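Local structure of rhamnonate dehydratase (Gibberella zeae PH-1, 3FXG) at residues 136-141 with 297-302; 80-85 with 328-333. The protein probably dehydrates L-rhamnonate to its 2-keto-3-deoxy acid, as a magnesium-dependent member of the enolase superfamily. One frame throughout, in Å; residues are numbered along the deposited sequence.

Both contacts join the N-terminal capping domain of an enolase-superfamily subunit to its C-terminal barrel domain, and their centres lie about 7 Å apart, both buried. Interaction 1 sets helix 128-148 of the cap against the loop after barrel strand 294-295; interaction 2 sets cap strand 78-84, at one edge of the antiparallel sheet within the chain, against helix 329-335. Along the sequence the order is 80-85, 136-141, 297-302, 328-333, so interaction 1 is nested inside interaction 2. They merge into one buried seam: Val-299 packs on Tyr-330 and helix 128-148 on Ala-81, and the side chain of Met-300 lies about 13 Å from the bound magnesium ion.

Interaction 1: 136-141 with 297-302; sequences IDLALW and PDVMWL
Helix 136-141 faces a turn in 297-302, the loop that follows barrel strand 294-295, and the nearest CA atoms, those of Leu-138 and Met-300, are 7.8 Å apart. This is the seam between the capping domain and the barrel of the enolase fold, bridged here by side chains with no hydrogen bond across it. Within 297-302 the chain folds back on itself: the carbonyl of Asp-298 accepts from the backbone N of both Trp-301 and Leu-302, and the side chain closes an Asx turn, OD1 of Asp-298 taking the N-H of Met-300 at 2.8 Å. OD2 of Asp-298 is bonded to His-325 and Tyr-28. Leucine suits the facing position because its forked end serves two neighbours at once. With CG anti to the carbonyl carbon (chi1 -71°) and chi2 extended (172°), the fork points at the turn, CD1 to Met-300 and CD2 to Val-299. The valine meets the leucine at a slant: CG2 of Val-299, anti to its own backbone N, lies 3.9 Å from CD2 of Leu-138. Met-300, a selenomethionine, lies at about a right angle to the leucine and touches it early in its chain, before the bend at chi3 leads its end away. There CG of Met-300 rests 3.8 Å from CD1 of Leu-138.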
loop_
_atom_site.group_PDB
_atom_site.type_symbol
_atom_site.label_atom_id
_atom_site.label_comp_id
_atom_site.label_asym_id
_atom_site.label_seq_id
_atom_site.Cartn_x
_atom_site.Cartn_y
_atom_site.Cartn_z
ATOM N N ILE A 136 7.327 -34.298 -22.576
ATOM C CA ILE A 136 7.369 -34.187 -24.030
ATOM C C ILE A 136 8.419 -33.149 -24.422
ATOM O O ILE A 136 9.203 -33.362 -25.350
ATOM C CB ILE A 136 5.994 -33.767 -24.599
ATOM C CG1 ILE A 136 4.995 -34.915 -24.429
ATOM C CG2 ILE A 136 6.130 -33.373 -26.067
ATOM C CD1 ILE A 136 3.558 -34.551 -24.799
ATOM N N ASP A 137 8.432 -32.029 -23.704
ATOM C CA ASP A 137 9.388 -30.961 -23.966
ATOM C C ASP A 137 10.812 -31.462 -23.762
ATOM O O ASP A 137 11.691 -31.178 -24.570
ATOM C CB ASP A 137 9.128 -29.769 -23.038
ATOM C CG ASP A 137 10.041 -28.589 -23.327
ATOM O OD1 ASP A 137 9.893 -27.961 -24.399
ATOM O OD2 ASP A 137 10.913 -28.288 -22.486
ATOM N N LEU A 138 11.038 -32.201 -22.679
ATOM C CA LEU A 138 12.364 -32.738 -22.390
ATOM C C LEU A 138 12.796 -33.710 -23.488
ATOM O O LEU A 138 13.966 -33.745 -23.869
ATOM C CB LEU A 138 12.373 -33.432 -21.021
ATOM C CG LEU A 138 12.271 -32.491 -19.808
ATOM C CD1 LEU A 138 12.100 -33.295 -18.520
ATOM C CD2 LEU A 138 13.525 -31.627 -19.731
ATOM N N ALA A 139 11.853 -34.495 -24.003
ATOM C CA ALA A 139 12.167 -35.434 -25.078
ATOM C C ALA A 139 12.559 -34.640 -26.321
ATOM O O ALA A 139 13.421 -35.059 -27.091
ATOM C CB ALA A 139 10.964 -36.332 -25.376
ATOM N N LEU A 140 11.924 -33.489 -26.514
ATOM C CA LEU A 140 12.236 -32.639 -27.654
ATOM C C LEU A 140 13.666 -32.129 -27.522
ATOM O O LEU A 140 14.426 -32.144 -28.492
ATOM C CB LEU A 140 11.264 -31.456 -27.734
ATOM C CG LEU A 140 9.872 -31.735 -28.305
ATOM C CD1 LEU A 140 9.005 -30.490 -28.169
ATOM C CD2 LEU A 140 9.988 -32.146 -29.775
ATOM N N TRP A 141 14.039 -31.686 -26.323
ATOM C CA TRP A 141 15.393 -31.188 -26.114
ATOM C C TRP A 141 16.425 -32.294 -26.288
ATOM O O TRP A 141 17.498 -32.055 -26.835
ATOM C CB TRP A 141 15.530 -30.542 -24.732
ATOM C CG TRP A 141 15.009 -29.128 -24.711
ATOM C CD1 TRP A 141 13.801 -28.699 -24.237
ATOM C CD2 TRP A 141 15.675 -27.969 -25.221
ATOM N NE1 TRP A 141 13.675 -27.339 -24.418
ATOM C CE2 TRP A 141 14.811 -26.867 -25.021
ATOM C CE3 TRP A 141 16.918 -27.753 -25.829
ATOM C CZ2 TRP A 141 15.154 -25.568 -25.406
ATOM C CZ3 TRP A 141 17.260 -26.461 -26.214
ATOM C CH2 TRP A 141 16.377 -25.383 -25.999
ATOM N N PRO A 297 11.513 -25.382 -8.709
ATOM C CA PRO A 297 10.625 -26.139 -9.590
ATOM C C PRO A 297 11.223 -27.493 -9.944
ATOM O O PRO A 297 12.439 -27.678 -9.869
ATOM C CB PRO A 297 10.517 -25.240 -10.816
ATOM C CG PRO A 297 11.874 -24.628 -10.883
ATOM C CD PRO A 297 12.145 -24.266 -9.431
ATOM N N ASP A 298 10.364 -28.438 -10.311
ATOM C CA ASP A 298 10.817 -29.755 -10.744
ATOM C C ASP A 298 10.677 -29.664 -12.261
ATOM O O ASP A 298 9.590 -29.388 -12.768
ATOM C CB ASP A 298 9.916 -30.864 -10.191
ATOM C CG ASP A 298 10.410 -32.251 -10.563
ATOM O OD1 ASP A 298 10.489 -32.550 -11.773
ATOM O OD2 ASP A 298 10.728 -33.042 -9.650
ATOM N N VAL A 299 11.776 -29.868 -12.979
ATOM C CA VAL A 299 11.768 -29.755 -14.431
ATOM C C VAL A 299 10.812 -30.712 -15.130
ATOM O O VAL A 299 10.344 -30.430 -16.232
ATOM C CB VAL A 299 13.185 -29.949 -15.013
ATOM C CG1 VAL A 299 13.632 -31.378 -14.833
ATOM C CG2 VAL A 299 13.200 -29.556 -16.483
HETATM N N MSE A 300 10.521 -31.843 -14.495
HETATM C CA MSE A 300 9.610 -32.815 -15.087
HETATM C C MSE A 300 8.154 -32.509 -14.757
HETATM O O MSE A 300 7.251 -33.185 -15.247
HETATM C CB MSE A 300 9.952 -34.229 -14.600
HETATM C CG MSE A 300 11.259 -34.791 -15.151
HETATM SE SE MSE A 300 11.700 -36.513 -14.358
HETATM C CE MSE A 300 12.386 -35.854 -12.688
ATOM N N TRP A 301 7.919 -31.480 -13.944
ATOM C CA TRP A 301 6.558 -31.146 -13.546
ATOM C C TRP A 301 6.043 -29.757 -13.935
ATOM O O TRP A 301 4.892 -29.627 -14.363
ATOM C CB TRP A 301 6.396 -31.294 -12.025
ATOM C CG TRP A 301 6.859 -32.605 -11.430
ATOM C CD1 TRP A 301 7.146 -33.762 -12.099
ATOM C CD2 TRP A 301 7.048 -32.893 -10.035
ATOM N NE1 TRP A 301 7.500 -34.751 -11.208
ATOM C CE2 TRP A 301 7.447 -34.246 -9.935
ATOM C CE3 TRP A 301 6.918 -32.139 -8.859
ATOM C CZ2 TRP A 301 7.718 -34.863 -8.705
ATOM C CZ3 TRP A 301 7.188 -32.750 -7.633
ATOM C CH2 TRP A 301 7.583 -34.102 -7.569
ATOM N N LEU A 302 6.884 -28.732 -13.786
ATOM C CA LEU A 302 6.476 -27.344 -14.044
ATOM C C LEU A 302 6.067 -26.957 -15.459
ATOM O O LEU A 302 5.359 -25.962 -15.644
ATOM C CB LEU A 302 7.567 -26.365 -13.583
ATOM C CG LEU A 302 8.541 -25.874 -14.666
ATOM C CD1 LEU A 302 9.191 -24.566 -14.232
ATOM C CD2 LEU A 302 9.583 -26.943 -14.944
#

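Interaction 2: 80-85 with 328-333; sequences FATGFG and GPYSYH
Tyr-330 spans the gap between helix 329-333 and strand 80-84, whose axes stay 11.3 Å apart at closest approach, a gap that a long tyrosine side chain can span, its hydroxyl ending at the strand backbone. From CB, which leaves the helix toward the strand, CG is placed anti to the carbonyl carbon (chi1 -55°), and the ring extends to the backbone of Ala-81 and Thr-82. On one flank CE2 of Tyr-330 comes within 3.8 Å of the carbonyl O of Thr-82, a buried oxygen that has no hydrogen-bonding partner. Farther out, CZ of Tyr-330 meets the methyl CB of Ala-81 obliquely at 4.0 Å; the small alanine leaves the phenol room to approach the strand. The ring thereby joins the capping domain to the barrel domain of the enolase fold, and Leu-138 of helix 128-148 and Phe-385, edge-to-face, also pack on it. At the tip, OH of Tyr-330 accepts the N-H of Thr-82 at 3.2 Å, moderately bent with an angle of 149° at the hydrogen. CG2 of Thr-82 lies 3.9 Å from the same OH of Tyr-330, while OG1 is engaged by Phe-67 O and Gly-26 N. A water at the ring edge, in its plane, lies 2.8 Å from OH of Tyr-330, and it donates to the carbonyl O of Phe-80, two residues before Thr-82, at 2.7 Å.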
loop_
_atom_site.group_PDB
_atom_site.type_symbol
_atom_site.label_atom_id
_atom_site.label_comp_id
_atom_site.label_asym_id
_atom_site.label_seq_id
_atom_site.Cartn_x
_atom_site.Cartn_y
_atom_site.Cartn_z
ATOM N N PHE A 80 14.244 -38.855 -26.093
ATOM C CA PHE A 80 13.313 -39.375 -25.106
ATOM C C PHE A 80 13.516 -38.770 -23.723
ATOM O O PHE A 80 14.527 -38.121 -23.454
ATOM C CB PHE A 80 13.412 -40.909 -25.041
ATOM C CG PHE A 80 14.802 -41.425 -24.785
ATOM C CD1 PHE A 80 15.391 -41.299 -23.531
ATOM C CD2 PHE A 80 15.523 -42.044 -25.803
ATOM C CE1 PHE A 80 16.681 -41.783 -23.291
ATOM C CE2 PHE A 80 16.814 -42.531 -25.574
ATOM C CZ PHE A 80 17.391 -42.399 -24.314
ATOM N N ALA A 81 12.536 -38.978 -22.855
ATOM C CA ALA A 81 12.591 -38.470 -21.491
ATOM C C ALA A 81 11.599 -39.243 -20.637
ATOM O O ALA A 81 10.641 -39.819 -21.152
ATOM C CB ALA A 81 12.257 -36.985 -21.471
ATOM N N THR A 82 11.833 -39.259 -19.330
ATOM C CA THR A 82 10.955 -39.971 -18.416
ATOM C C THR A 82 10.407 -39.012 -17.366
ATOM O O THR A 82 10.940 -37.918 -17.168
ATOM C CB THR A 82 11.712 -41.128 -17.713
ATOM O OG1 THR A 82 10.795 -41.901 -16.930
ATOM C CG2 THR A 82 12.805 -40.578 -16.805
ATOM N N GLY A 83 9.335 -39.428 -16.703
ATOM C CA GLY A 83 8.727 -38.607 -15.674
ATOM C C GLY A 83 7.652 -39.398 -14.962
ATOM O O GLY A 83 7.415 -40.560 -15.293
ATOM N N PHE A 84 7.006 -38.791 -13.975
ATOM C CA PHE A 84 5.945 -39.483 -13.264
ATOM C C PHE A 84 4.651 -39.102 -13.972
ATOM O O PHE A 84 4.564 -38.035 -14.574
ATOM C CB PHE A 84 5.937 -39.077 -11.777
ATOM C CG PHE A 84 5.081 -37.880 -11.457
ATOM C CD1 PHE A 84 5.253 -36.669 -12.121
ATOM C CD2 PHE A 84 4.114 -37.959 -10.456
ATOM C CE1 PHE A 84 4.479 -35.555 -11.792
ATOM C CE2 PHE A 84 3.336 -36.851 -10.120
ATOM C CZ PHE A 84 3.519 -35.645 -10.790
ATOM N N GLY A 85 3.656 -39.981 -13.925
ATOM C CA GLY A 85 2.398 -39.702 -14.593
ATOM C C GLY A 85 1.738 -40.996 -15.023
ATOM O O GLY A 85 0.518 -41.081 -15.119
ATOM N N GLY A 328 17.570 -35.140 -11.723
ATOM C CA GLY A 328 18.681 -35.741 -12.448
ATOM C C GLY A 328 19.255 -34.898 -13.581
ATOM O O GLY A 328 19.283 -33.674 -13.483
ATOM N N PRO A 329 19.730 -35.524 -14.672
ATOM C CA PRO A 329 20.305 -34.813 -15.822
ATOM C C PRO A 329 19.445 -33.676 -16.379
ATOM O O PRO A 329 19.969 -32.689 -16.896
ATOM C CB PRO A 329 20.520 -35.927 -16.838
ATOM C CG PRO A 329 20.878 -37.090 -15.957
ATOM C CD PRO A 329 19.847 -36.984 -14.854
ATOM N N TYR A 330 18.128 -33.811 -16.284
ATOM C CA TYR A 330 17.244 -32.764 -16.783
ATOM C C TYR A 330 17.495 -31.478 -16.005
ATOM O O TYR A 330 17.317 -30.377 -16.528
ATOM C CB TYR A 330 15.782 -33.193 -16.652
ATOM C CG TYR A 330 15.504 -34.516 -17.321
ATOM C CD1 TYR A 330 15.957 -34.769 -18.617
ATOM C CD2 TYR A 330 14.816 -35.528 -16.653
ATOM C CE1 TYR A 330 15.737 -35.998 -19.230
ATOM C CE2 TYR A 330 14.590 -36.762 -17.259
ATOM C CZ TYR A 330 15.056 -36.989 -18.545
ATOM O OH TYR A 330 14.859 -38.209 -19.143
ATOM N N SER A 331 17.909 -31.622 -14.751
ATOM C CA SER A 331 18.205 -30.462 -13.926
ATOM C C SER A 331 19.691 -30.113 -13.995
ATOM O O SER A 331 20.056 -28.941 -13.937
ATOM C CB SER A 331 17.783 -30.712 -12.476
ATOM O OG SER A 331 18.288 -31.946 -12.000
ATOM N N TYR A 332 20.552 -31.119 -14.142
ATOM C CA TYR A 332 21.987 -30.853 -14.213
ATOM C C TYR A 332 22.325 -29.938 -15.385
ATOM O O TYR A 332 23.063 -28.966 -15.229
ATOM C CB TYR A 332 22.791 -32.156 -14.349
ATOM C CG TYR A 332 22.475 -33.194 -13.296
ATOM C CD1 TYR A 332 21.907 -32.829 -12.075
ATOM C CD2 TYR A 332 22.738 -34.548 -13.520
ATOM C CE1 TYR A 332 21.607 -33.778 -11.109
ATOM C CE2 TYR A 332 22.442 -35.507 -12.555
ATOM C CZ TYR A 332 21.875 -35.112 -11.355
ATOM O OH TYR A 332 21.559 -36.047 -10.398
ATOM N N HIS A 333 21.779 -30.245 -16.557
ATOM C CA HIS A 333 22.057 -29.439 -17.738
ATOM C C HIS A 333 21.558 -28.010 -17.575
ATOM O O HIS A 333 22.136 -27.074 -18.124
ATOM C CB HIS A 333 21.433 -30.075 -18.982
ATOM C CG HIS A 333 22.233 -31.209 -19.547
ATOM N ND1 HIS A 333 22.326 -32.439 -18.932
ATOM C CD2 HIS A 333 22.968 -31.300 -20.681
ATOM C CE1 HIS A 333 23.080 -33.241 -19.664
ATOM N NE2 HIS A 333 23.482 -32.574 -20.731
HETATM O O HOH W 1 16.375 -38.411 -21.488
#